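Local coordinates for protein mercuric reductase (Metallosphaera sedula, PDB 4YWO) that reduces Hg(2+) to elemental mercury, probably with NADPH as electron donor, as a homodimeric FAD-containing enzyme of the pyridine nucleotide-disulphide oxidoreductase family, at residues D175-I180 / A258-L263; V236-V241 / V249-G254; P215-E220 / L388-M393; D337-P342 / V354-A359; L373-V378 / P438-S443. All coordinates share one frame; numbering follows the deposited sequence.

Interaction 1: residues D175-I180 / A258-L263; sequences DSLAVI and ADEILL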
# COMPACT_ATOMS: atom_id res chain seq x y z
N ASP A 175 -4.77 25.42 23.92
CA ASP A 175 -4.29 26.22 22.79
C ASP A 175 -2.87 26.04 22.35
O ASP A 175 -2.51 26.47 21.25
CB ASP A 175 -4.42 27.73 23.06
CG ASP A 175 -5.87 28.13 23.38
OD1 ASP A 175 -6.84 27.49 22.87
OD2 ASP A 175 -6.03 29.09 24.15
N SER A 176 -2.01 25.51 23.22
CA SER A 176 -0.59 25.41 22.98
C SER A 176 -0.10 24.18 23.70
O SER A 176 -0.59 23.81 24.75
CB SER A 176 0.19 26.67 23.33
OG SER A 176 -0.08 26.96 24.71
N LEU A 177 0.93 23.52 23.14
CA LEU A 177 1.50 22.28 23.58
C LEU A 177 3.00 22.27 23.38
O LEU A 177 3.48 22.56 22.29
CB LEU A 177 0.86 21.06 22.88
CG LEU A 177 1.33 19.71 23.31
CD1 LEU A 177 0.87 19.37 24.72
CD2 LEU A 177 0.80 18.63 22.37
N ALA A 178 3.75 21.99 24.44
CA ALA A 178 5.18 21.72 24.32
C ALA A 178 5.42 20.24 24.42
O ALA A 178 5.10 19.58 25.39
CB ALA A 178 6.00 22.49 25.36
N VAL A 179 6.00 19.68 23.33
CA VAL A 179 6.31 18.22 23.23
C VAL A 179 7.78 17.99 23.52
O VAL A 179 8.62 18.57 22.85
CB VAL A 179 5.95 17.66 21.80
CG1 VAL A 179 6.36 16.22 21.72
CG2 VAL A 179 4.52 17.93 21.51
N ILE A 180 8.08 17.23 24.55
CA ILE A 180 9.44 16.92 24.91
C ILE A 180 9.81 15.60 24.30
O ILE A 180 9.32 14.56 24.75
CB ILE A 180 9.69 16.94 26.43
CG1 ILE A 180 9.35 18.31 26.98
CG2 ILE A 180 11.15 16.68 26.74
CD1 ILE A 180 9.54 18.39 28.52
N ALA A 258 3.57 27.11 27.37
CA ALA A 258 2.48 26.44 26.73
C ALA A 258 1.46 26.08 27.73
O ALA A 258 1.78 25.95 28.94
CB ALA A 258 3.01 25.14 26.06
N ASP A 259 0.26 25.80 27.29
CA ASP A 259 -0.80 25.34 28.16
C ASP A 259 -0.54 23.99 28.80
O ASP A 259 -0.97 23.71 29.91
CB ASP A 259 -2.17 25.24 27.46
CG ASP A 259 -2.72 26.55 27.05
OD1 ASP A 259 -2.26 27.56 27.66
OD2 ASP A 259 -3.58 26.60 26.10
N GLU A 260 0.16 23.08 28.05
CA GLU A 260 0.37 21.79 28.51
C GLU A 260 1.73 21.31 27.96
O GLU A 260 2.24 21.87 26.99
CB GLU A 260 -0.77 20.91 28.01
CG GLU A 260 -0.88 19.54 28.66
CD GLU A 260 -0.74 19.62 30.18
OE1 GLU A 260 -1.77 19.86 30.85
OE2 GLU A 260 0.40 19.47 30.70
N ILE A 261 2.28 20.32 28.63
CA ILE A 261 3.50 19.62 28.30
C ILE A 261 3.17 18.14 28.02
O ILE A 261 2.44 17.50 28.77
CB ILE A 261 4.54 19.72 29.40
CG1 ILE A 261 5.01 21.17 29.54
CG2 ILE A 261 5.74 18.87 29.10
CD1 ILE A 261 5.70 21.29 30.94
N LEU A 262 3.69 17.62 26.89
CA LEU A 262 3.49 16.21 26.53
C LEU A 262 4.88 15.56 26.52
O LEU A 262 5.79 16.02 25.79
CB LEU A 262 2.82 16.00 25.12
CG LEU A 262 2.89 14.56 24.65
CD1 LEU A 262 2.06 13.60 25.48
CD2 LEU A 262 2.42 14.67 23.21
N LEU A 263 5.09 14.58 27.36
CA LEU A 263 6.30 13.75 27.34
C LEU A 263 6.21 12.70 26.21
O LEU A 263 5.24 11.93 26.17
CB LEU A 263 6.49 13.00 28.61
CG LEU A 263 6.68 13.88 29.80
CD1 LEU A 263 6.89 12.95 31.03
CD2 LEU A 263 7.79 14.89 29.61

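Interaction 2: residues V236-V241 / V249-G254; sequences VNVKEV and VITDKG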
# COMPACT_ATOMS: atom_id res chain seq x y z
N VAL A 236 18.38 21.08 21.91
CA VAL A 236 17.97 21.75 23.16
C VAL A 236 17.97 20.86 24.39
O VAL A 236 17.53 19.69 24.40
CB VAL A 236 16.67 22.53 22.98
CG1 VAL A 236 15.54 21.63 22.47
CG2 VAL A 236 16.23 23.17 24.28
N ASN A 237 18.46 21.45 25.50
CA ASN A 237 18.45 20.80 26.82
C ASN A 237 17.51 21.49 27.70
O ASN A 237 17.54 22.73 27.78
CB ASN A 237 19.82 20.86 27.51
CG ASN A 237 20.85 20.06 26.74
OD1 ASN A 237 20.79 18.83 26.68
ND2 ASN A 237 21.74 20.76 26.05
N VAL A 238 16.58 20.73 28.24
CA VAL A 238 15.55 21.26 29.10
C VAL A 238 16.17 21.27 30.49
O VAL A 238 16.55 20.26 30.95
CB VAL A 238 14.28 20.40 29.07
CG1 VAL A 238 13.25 20.93 30.06
CG2 VAL A 238 13.70 20.48 27.65
N LYS A 239 16.23 22.43 31.14
CA LYS A 239 16.84 22.58 32.49
C LYS A 239 15.86 22.48 33.65
O LYS A 239 16.18 21.93 34.72
CB LYS A 239 17.56 23.92 32.55
CG LYS A 239 18.48 24.14 31.39
CD LYS A 239 19.56 25.14 31.72
CE LYS A 239 19.01 26.54 31.90
NZ LYS A 239 20.05 27.53 31.51
N GLU A 240 14.66 22.99 33.45
CA GLU A 240 13.69 23.16 34.49
C GLU A 240 12.31 23.46 33.90
O GLU A 240 12.19 24.02 32.77
CB GLU A 240 14.16 24.36 35.34
CG GLU A 240 13.33 24.61 36.59
CD GLU A 240 13.74 25.91 37.33
OE1 GLU A 240 14.71 26.59 36.90
OE2 GLU A 240 13.06 26.22 38.34
N VAL A 241 11.28 23.12 34.64
CA VAL A 241 9.93 23.55 34.38
C VAL A 241 9.33 24.31 35.57
O VAL A 241 9.48 23.90 36.72
CB VAL A 241 9.03 22.30 34.06
CG1 VAL A 241 7.64 22.72 33.71
CG2 VAL A 241 9.65 21.51 32.91
N VAL A 249 8.66 25.80 30.10
CA VAL A 249 9.80 24.96 29.95
C VAL A 249 11.04 25.84 29.69
O VAL A 249 11.11 26.58 28.71
CB VAL A 249 9.60 23.88 28.81
CG1 VAL A 249 10.83 22.98 28.74
CG2 VAL A 249 8.29 23.14 29.07
N ILE A 250 11.97 25.80 30.62
CA ILE A 250 13.19 26.59 30.57
C ILE A 250 14.27 25.71 29.98
O ILE A 250 14.57 24.65 30.43
CB ILE A 250 13.61 27.08 31.99
CG1 ILE A 250 12.48 27.97 32.59
CG2 ILE A 250 14.91 27.87 31.92
CD1 ILE A 250 12.42 27.92 34.10
N THR A 251 14.91 26.19 28.96
CA THR A 251 15.89 25.40 28.26
C THR A 251 17.11 26.27 28.08
O THR A 251 17.05 27.47 28.34
CB THR A 251 15.39 25.03 26.81
OG1 THR A 251 15.49 26.14 25.92
CG2 THR A 251 13.94 24.57 26.83
N ASP A 252 18.17 25.67 27.58
CA ASP A 252 19.35 26.45 27.22
C ASP A 252 19.20 27.23 25.90
O ASP A 252 20.15 27.84 25.44
CB ASP A 252 20.60 25.55 27.20
CG ASP A 252 20.53 24.39 26.16
OD1 ASP A 252 19.58 24.31 25.31
OD2 ASP A 252 21.44 23.53 26.19
N LYS A 253 18.04 27.17 25.25
CA LYS A 253 17.77 28.01 24.08
C LYS A 253 16.53 28.85 24.26
O LYS A 253 15.83 29.09 23.28
CB LYS A 253 17.53 27.13 22.84
CG LYS A 253 18.72 26.25 22.44
CD LYS A 253 19.91 27.09 21.96
CE LYS A 253 21.20 26.29 21.88
NZ LYS A 253 21.07 25.21 20.87
N GLY A 254 16.22 29.24 25.50
CA GLY A 254 15.05 30.09 25.78
C GLY A 254 13.94 29.37 26.50
O GLY A 254 14.00 28.17 26.74

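Interaction 3: residues P215-E220 / L388-M393; sequences PEASVE and LGFVKM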
# COMPACT_ATOMS: atom_id res chain seq x y z
N PRO A 215 19.44 9.60 7.37
CA PRO A 215 19.47 11.08 7.30
C PRO A 215 18.40 11.78 6.49
O PRO A 215 17.82 12.80 6.92
CB PRO A 215 20.83 11.36 6.61
CG PRO A 215 21.62 10.16 6.80
CD PRO A 215 20.69 8.98 7.05
N GLU A 216 18.09 11.22 5.32
CA GLU A 216 17.03 11.72 4.50
C GLU A 216 15.69 11.76 5.30
O GLU A 216 14.88 12.69 5.07
CB GLU A 216 16.87 10.90 3.21
CG GLU A 216 18.07 10.99 2.26
CD GLU A 216 19.14 9.98 2.49
OE1 GLU A 216 19.28 9.32 3.56
OE2 GLU A 216 19.86 9.82 1.49
N ALA A 217 15.43 10.76 6.08
CA ALA A 217 14.19 10.75 6.87
C ALA A 217 14.14 11.87 7.90
O ALA A 217 13.11 12.53 8.09
CB ALA A 217 13.92 9.39 7.45
N SER A 218 15.28 12.11 8.59
CA SER A 218 15.33 13.22 9.56
C SER A 218 15.04 14.56 8.88
O SER A 218 14.33 15.42 9.45
CB SER A 218 16.71 13.24 10.20
OG SER A 218 16.97 12.08 10.96
N VAL A 219 15.60 14.79 7.67
CA VAL A 219 15.26 15.99 6.89
C VAL A 219 13.78 16.17 6.61
O VAL A 219 13.20 17.24 6.84
CB VAL A 219 16.05 16.05 5.59
CG1 VAL A 219 15.56 17.16 4.67
CG2 VAL A 219 17.55 16.12 5.86
N GLU A 220 13.17 15.07 6.10
CA GLU A 220 11.79 15.08 5.78
C GLU A 220 10.93 15.29 7.01
O GLU A 220 9.93 16.00 6.95
CB GLU A 220 11.30 13.82 5.04
CG GLU A 220 11.91 13.51 3.68
CD GLU A 220 11.77 14.48 2.58
OE1 GLU A 220 11.42 15.67 2.81
OE2 GLU A 220 12.01 14.04 1.40
N LEU A 388 6.45 15.27 -1.86
CA LEU A 388 7.48 15.26 -0.85
C LEU A 388 7.86 13.80 -0.50
O LEU A 388 6.95 12.95 -0.40
CB LEU A 388 7.01 15.98 0.39
CG LEU A 388 8.05 16.06 1.50
CD1 LEU A 388 7.97 17.34 2.34
CD2 LEU A 388 8.00 14.85 2.41
N GLY A 389 9.13 13.53 -0.46
CA GLY A 389 9.60 12.24 0.01
C GLY A 389 10.59 11.56 -0.86
O GLY A 389 11.12 12.13 -1.81
N PHE A 390 10.83 10.31 -0.55
CA PHE A 390 11.81 9.51 -1.19
C PHE A 390 11.65 8.04 -0.91
O PHE A 390 10.94 7.64 0.02
CB PHE A 390 13.26 9.93 -0.78
CG PHE A 390 13.58 9.59 0.65
CD1 PHE A 390 14.05 8.33 1.02
CD2 PHE A 390 13.18 10.43 1.69
CE1 PHE A 390 14.22 7.99 2.37
CE2 PHE A 390 13.37 10.11 3.01
CZ PHE A 390 13.85 8.89 3.38
N VAL A 391 12.35 7.24 -1.69
CA VAL A 391 12.49 5.79 -1.40
C VAL A 391 13.99 5.47 -1.47
O VAL A 391 14.66 5.79 -2.47
CB VAL A 391 11.66 4.87 -2.33
CG1 VAL A 391 11.82 3.46 -1.90
CG2 VAL A 391 10.25 5.27 -2.21
N LYS A 392 14.52 4.87 -0.40
CA LYS A 392 15.95 4.49 -0.35
C LYS A 392 16.04 2.99 -0.20
O LYS A 392 15.34 2.39 0.63
CB LYS A 392 16.62 5.12 0.82
CG LYS A 392 18.11 4.91 0.93
CD LYS A 392 18.66 5.86 2.03
CE LYS A 392 20.14 5.88 2.01
NZ LYS A 392 20.66 6.84 3.05
N MET A 393 16.88 2.38 -0.99
CA MET A 393 17.08 0.92 -1.01
C MET A 393 18.53 0.59 -0.78
O MET A 393 19.39 1.29 -1.35
CB MET A 393 16.52 0.32 -2.30
CG MET A 393 16.60 -1.23 -2.45
SD MET A 393 15.81 -1.83 -3.92
CE MET A 393 14.11 -1.77 -3.39
O HOH W 1 11.32 15.53 -0.65

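Interaction 4: residues D337-P342 / V354-A359; sequences DENAVP and VGLTEA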
# COMPACT_ATOMS: atom_id res chain seq x y z
N ASP A 337 13.70 -12.77 13.35
CA ASP A 337 14.69 -11.82 12.74
C ASP A 337 14.24 -10.36 12.74
O ASP A 337 13.37 -10.00 11.93
CB ASP A 337 14.90 -12.31 11.31
CG ASP A 337 15.77 -11.35 10.43
OD1 ASP A 337 16.62 -10.57 10.96
OD2 ASP A 337 15.58 -11.43 9.18
N GLU A 338 14.81 -9.56 13.63
CA GLU A 338 14.41 -8.16 13.78
C GLU A 338 14.76 -7.31 12.56
O GLU A 338 14.23 -6.21 12.39
CB GLU A 338 15.04 -7.55 15.03
CG GLU A 338 14.08 -6.73 15.87
CD GLU A 338 14.39 -6.81 17.35
OE1 GLU A 338 15.03 -7.79 17.78
OE2 GLU A 338 13.99 -5.88 18.09
N ASN A 339 15.64 -7.81 11.70
CA ASN A 339 16.08 -7.01 10.47
C ASN A 339 15.18 -7.22 9.25
O ASN A 339 15.45 -6.69 8.20
CB ASN A 339 17.54 -7.24 10.15
CG ASN A 339 18.46 -6.69 11.25
OD1 ASN A 339 18.14 -5.69 11.94
ND2 ASN A 339 19.60 -7.32 11.41
N ALA A 340 14.01 -7.86 9.45
CA ALA A 340 12.93 -7.82 8.46
C ALA A 340 11.62 -7.32 9.10
O ALA A 340 10.55 -7.57 8.57
CB ALA A 340 12.70 -9.17 7.81
N VAL A 341 11.71 -6.65 10.23
CA VAL A 341 10.52 -6.13 10.93
C VAL A 341 10.33 -4.64 10.57
O VAL A 341 11.19 -3.76 10.84
CB VAL A 341 10.70 -6.23 12.44
CG1 VAL A 341 9.54 -5.57 13.16
CG2 VAL A 341 10.70 -7.72 12.84
N PRO A 342 9.17 -4.29 9.97
CA PRO A 342 8.94 -2.85 9.64
C PRO A 342 8.53 -1.94 10.73
O PRO A 342 7.96 -2.41 11.73
CB PRO A 342 7.84 -2.90 8.56
CG PRO A 342 7.08 -4.13 8.97
CD PRO A 342 8.01 -5.08 9.60
N VAL A 354 12.31 -0.65 6.93
CA VAL A 354 12.50 -2.08 7.29
C VAL A 354 13.96 -2.44 6.98
O VAL A 354 14.50 -1.96 5.98
CB VAL A 354 11.50 -2.99 6.53
CG1 VAL A 354 11.54 -2.85 5.03
CG2 VAL A 354 11.58 -4.45 6.98
N GLY A 355 14.59 -3.23 7.83
CA GLY A 355 15.95 -3.72 7.53
C GLY A 355 16.98 -2.61 7.95
O GLY A 355 16.77 -1.70 8.77
N LEU A 356 18.15 -2.77 7.34
CA LEU A 356 19.31 -1.98 7.74
C LEU A 356 19.31 -0.60 7.09
O LEU A 356 18.92 -0.42 5.90
CB LEU A 356 20.54 -2.73 7.24
CG LEU A 356 20.74 -4.14 7.76
CD1 LEU A 356 22.07 -4.65 7.20
CD2 LEU A 356 20.81 -4.12 9.24
N THR A 357 19.86 0.35 7.82
CA THR A 357 20.20 1.62 7.19
C THR A 357 21.45 1.40 6.33
O THR A 357 22.15 0.42 6.46
CB THR A 357 20.50 2.74 8.21
OG1 THR A 357 21.68 2.36 8.98
CG2 THR A 357 19.32 3.05 9.10
N GLU A 358 21.73 2.33 5.40
CA GLU A 358 22.95 2.25 4.62
C GLU A 358 24.22 2.23 5.53
O GLU A 358 25.12 1.41 5.31
CB GLU A 358 23.01 3.40 3.62
CG GLU A 358 24.27 3.29 2.77
CD GLU A 358 24.39 4.33 1.70
OE1 GLU A 358 23.53 5.20 1.59
OE2 GLU A 358 25.35 4.16 0.92
N ALA A 359 24.26 3.07 6.52
CA ALA A 359 25.41 3.12 7.46
C ALA A 359 25.54 1.82 8.19
O ALA A 359 26.64 1.29 8.33
CB ALA A 359 25.26 4.22 8.45
O HOH W 2 13.97 -4.21 10.40

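Interaction 5: residues L373-V378 / P438-S443; sequences LPMSSV and PTIAES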
# COMPACT_ATOMS: atom_id res chain seq x y z
N LEU A 373 15.60 7.32 -4.67
CA LEU A 373 14.67 7.79 -5.69
C LEU A 373 13.80 8.92 -5.06
O LEU A 373 13.13 8.70 -4.01
CB LEU A 373 13.71 6.68 -6.07
CG LEU A 373 12.68 6.99 -7.16
CD1 LEU A 373 13.28 6.85 -8.52
CD2 LEU A 373 11.45 6.05 -7.01
N PRO A 374 13.72 10.13 -5.63
CA PRO A 374 12.77 11.12 -5.12
C PRO A 374 11.33 10.76 -5.38
O PRO A 374 11.02 10.32 -6.51
CB PRO A 374 13.08 12.39 -5.93
CG PRO A 374 13.94 11.96 -7.01
CD PRO A 374 14.47 10.61 -6.82
N MET A 375 10.44 11.04 -4.42
CA MET A 375 9.06 10.79 -4.68
C MET A 375 8.46 11.67 -5.79
O MET A 375 7.52 11.28 -6.44
CB MET A 375 8.36 11.05 -3.34
CG MET A 375 7.01 10.60 -3.16
SD MET A 375 6.62 8.85 -3.52
CE MET A 375 7.42 7.84 -2.41
N SER A 376 9.07 12.79 -6.07
CA SER A 376 8.63 13.69 -7.09
C SER A 376 8.73 13.02 -8.45
O SER A 376 7.98 13.49 -9.32
CB SER A 376 9.50 14.99 -7.00
OG SER A 376 10.80 14.71 -7.32
N SER A 377 9.54 11.95 -8.62
CA SER A 377 9.74 11.11 -9.85
C SER A 377 8.66 10.00 -9.98
O SER A 377 8.68 9.29 -11.01
CB SER A 377 11.03 10.35 -9.83
OG SER A 377 12.11 11.34 -10.02
N VAL A 378 7.79 9.83 -9.00
CA VAL A 378 6.83 8.73 -9.04
C VAL A 378 5.52 9.22 -9.60
O VAL A 378 4.93 10.18 -9.04
CB VAL A 378 6.70 8.17 -7.58
CG1 VAL A 378 5.68 7.05 -7.49
CG2 VAL A 378 8.05 7.63 -7.12
N PRO A 438 -0.80 3.51 -12.03
CA PRO A 438 0.22 4.27 -11.26
C PRO A 438 -0.12 4.04 -9.79
O PRO A 438 -1.26 4.35 -9.32
CB PRO A 438 -0.05 5.70 -11.69
CG PRO A 438 -1.53 5.71 -12.03
CD PRO A 438 -1.98 4.31 -12.31
N THR A 439 0.86 3.55 -9.04
CA THR A 439 0.78 3.36 -7.58
C THR A 439 1.98 3.95 -6.94
O THR A 439 3.04 4.07 -7.56
CB THR A 439 0.63 1.88 -7.17
OG1 THR A 439 1.73 1.05 -7.66
CG2 THR A 439 -0.72 1.32 -7.67
N ILE A 440 1.87 4.25 -5.66
CA ILE A 440 3.11 4.62 -4.88
C ILE A 440 4.06 3.43 -4.77
O ILE A 440 5.26 3.61 -4.85
CB ILE A 440 2.71 5.22 -3.53
CG1 ILE A 440 1.82 6.51 -3.70
CG2 ILE A 440 4.00 5.54 -2.70
CD1 ILE A 440 2.54 7.66 -4.33
N ALA A 441 3.52 2.24 -4.64
CA ALA A 441 4.32 1.02 -4.48
C ALA A 441 5.26 0.74 -5.62
O ALA A 441 6.31 0.09 -5.45
CB ALA A 441 3.45 -0.13 -4.19
N GLU A 442 4.91 1.17 -6.83
CA GLU A 442 5.88 0.89 -7.88
C GLU A 442 7.17 1.67 -7.72
O GLU A 442 8.19 1.26 -8.35
CB GLU A 442 5.45 1.18 -9.31
CG GLU A 442 4.06 1.31 -9.62
CD GLU A 442 3.86 2.07 -10.92
OE1 GLU A 442 4.19 1.56 -12.02
OE2 GLU A 442 3.30 3.16 -10.90
N SER A 443 7.23 2.61 -6.75
CA SER A 443 8.51 3.22 -6.34
C SER A 443 9.54 2.19 -5.87
O SER A 443 10.74 2.40 -6.05
CB SER A 443 8.33 4.27 -5.27
OG SER A 443 7.86 3.66 -4.09

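Interaction 1: residues D175-I180 / A258-L263
Two neighbouring strands of the four-stranded parallel sheet in a Rossmann-type domain meet here; in this family the corresponding domain holds NADP(H). Strand 176-180 is an inner one and 260-263 an outermost one. Three straight backbone bonds pair them: A178 N to E260 O (3.0 Å), L262 N to A178 O (2.8 Å) and I180 N to L262 O (2.9 Å), the last nearly along the C=O axis. L177 and V179 turn their backbone groups the other way, to strand 199-203. On the face of L177, V179 and L262, L177 has CG anti to its backbone N, which brings CD1 to L262 CB at 3.9 Å; F189 of helix 184-194 covers L262. On the other face the CD1 tip of I180 meets I261 CG2 at 3.9 Å and, side by side, L263 CD2. Toward the strand starts the backbone bonds to S176 O are weak, and side-chain oxygens add firmer ones. S176 OG, in the crowded position between N and the carbonyl carbon (chi1 57°), accepts from D259 N at 2.8 Å. Beyond it D259 OD2 accepts from D175 N at 2.7 Å on its anti lone pair, its carboxylate turned 55° from that of D175.

Interaction 2: residues V236-V241 / V249-G254
T251 OG1 is held by two firm bonds: it accepts from K253 N at 2.8 Å, which makes an ST turn, and donates to G254 O at 2.6 Å, in the carbonyl plane. G254 O also takes the N-H of T251, so the tight turn after the strand is pinned from both the side chain and the backbone. D252, inside this turn, clasps N237 across the contact. Its OD1 receives N237 N at 3.1 Å along an almost straight line (177°), and its OD2 receives N237 ND2 at 2.8 Å. Both donors stand above the carboxylate plane; the acceptor lies in the amide plane of N237, the two flat groups being 78° apart. D252 N returns a bond to N237 O, closing the grip. These residues end the antiparallel hairpin of strands 238-243 and 247-251, part of a three-stranded sheet beside the parallel sheet of the probable NADP(H) domain. A classic beta bulge interrupts the pairing: K239 and E240 both face I250, whose O accepts from K239 N at 2.9 Å and, weakly, from E240 N at 3.4 Å. I250 N donates back to E240 O. On the face of V238, V241, V249 and T251, V238 CG1 meets V249 CG1 at 3.4 Å, a tight pair; I261 and L203 cover V249. V236 CG2, anti to its backbone N, presses on T251 CB at 3.3 Å, closer than usual for two carbons.

Interaction 3: residues P215-E220 / L388-M393
Helix 215-220 and strand 390-393 run nearly antiparallel, their directions 164° apart and their axes 10.0 Å from each other at closest approach. Side chains span the distance, which is smallest toward the start of 388-393, where the CA atoms of E220 and G389 are 6.8 Å apart. The F390 ring carries the centre of the contact. F390 CG takes the crowded position between N and the carbonyl carbon (chi1 69°), and the ring reaches the first turn of the helix. E216 CB lies over one ring face, 3.8 Å from the centroid and offset toward the rim, in a CH-pi contact. E220 CG comes to the ring edge, 3.8 Å from F390 CE2, and its carboxylate is almost coplanar with the ring, 9° apart. The helix belongs to the nucleotide-binding part of the chain and the strand to the antiparallel sheet of the dimerisation domain, so the ring joins two domains. A salt bridge flanks it: the fully extended K392 crosses E216 at about a right angle and sets NZ 2.9 Å from E216 OE1, on the syn lone pair. The same ammonium is salt-bridged to E214, its strongest partner. At the other end E220 divides its two oxygens. E220 OE1, salt-bridged to R223, rests against L388 CD2 at 3.5 Å. E220 OE2 accepts from a water at 2.6 Å, and that water takes the N-H of G389, its oxygen 3.0 Å from G389 N.

Interaction 4: residues D337-P342 / V354-A359
V354 and L356 touch different parts of the loop that leads into the antiparallel sheet of the dimerisation domain, V354 from the end of strand 350-355 and L356 just past it. V354 has CG2 anti to its backbone N, and this methyl lies against the backbone of the loop, 3.6 Å from A340 C, while its CB stands 4.2 Å from P342 CB. A340 and V341 send their own CB atoms away from this strand; V341 packs instead on V434 of the second subunit, and P342 on H435 of that subunit. The L356 side chain crosses N339 obliquely, its CD2 methyl 4.0 Å from the amide carbon CG and about equally far from both amide ends. N339 is set in place by an Asx turn in which D337 OD1 accepts from N339 N at 3.0 Å. Between these two side-chain contacts lies G355, whose CA makes a CH...O contact of 3.1 Å with N339 O. No direct hydrogen bond crosses the contact; a water does the bridging. It accepts from G355 N at 2.8 Å, and its oxygen is 2.8 Å from E338 O and 2.9 Å from V341 O.

Interaction 5: residues L373-V378 / P438-S443
V378 points its CB toward the start of helix 442-449, and its two methyls part from there. CG1, anti to the backbone N (chi1 178°), runs to the backbone of the turn and meets T439 O at 4.0 Å. CG2, beside the backbone N, touches S443 CB at 3.8 Å. That same serine is approached by L373, whose CD2 comes 3.8 Å from S443 O. M375, bent at both chi2 and chi3, brings only its terminal CE across, 4.1 Å from I440 CG2, the two side chains crossing at about a right angle. The contact lies within the dimerisation domain: L373, M375 and V378, from the end of strand 368-374 and just beyond it, pack on the turn that leads into helix 442-449. A capping box shapes that turn, with E442 N donating to T439 OG1 at 3.3 Å and T439 N to E442 OE2 at 3.1 Å; E442 has a second conformer. T439 OG1 is also hydrogen-bonded to M436 O. E412 of the second subunit receives the backbone N-H groups of I440 and A441. P438, which follows a cis peptide bond, touches an FAD. I440 O is held twice, by S443 N and by S443 OG, the hydroxyl donating at 2.7 Å in the carbonyl plane.

Interactions 1 and 2 adjoin in the probable NADP(H) domain, where I261 CD1 packs on V241 CG1 and V249 CG2, each at 3.7 Å. Interactions 3, 4 and 5 share the five-stranded sheet of the dimerisation domain. Interactions 3 and 5 meet where strands 390-396 and 368-374 are neighbours, with V391 O 2.8 Å from L373 N and G389 O 2.9 Å from M375 N, both probable hydrogen bonds; K392 CE of interaction 3 touches E358 OE1 of interaction 4. The centres of interactions 1 and 4 are about 33 Å apart, on opposite sides of the chain's centre. Side chains of L262, V341 and T439 each come within about 8 Å of a bound FAD, and interactions 4 and 5 both touch the second subunit.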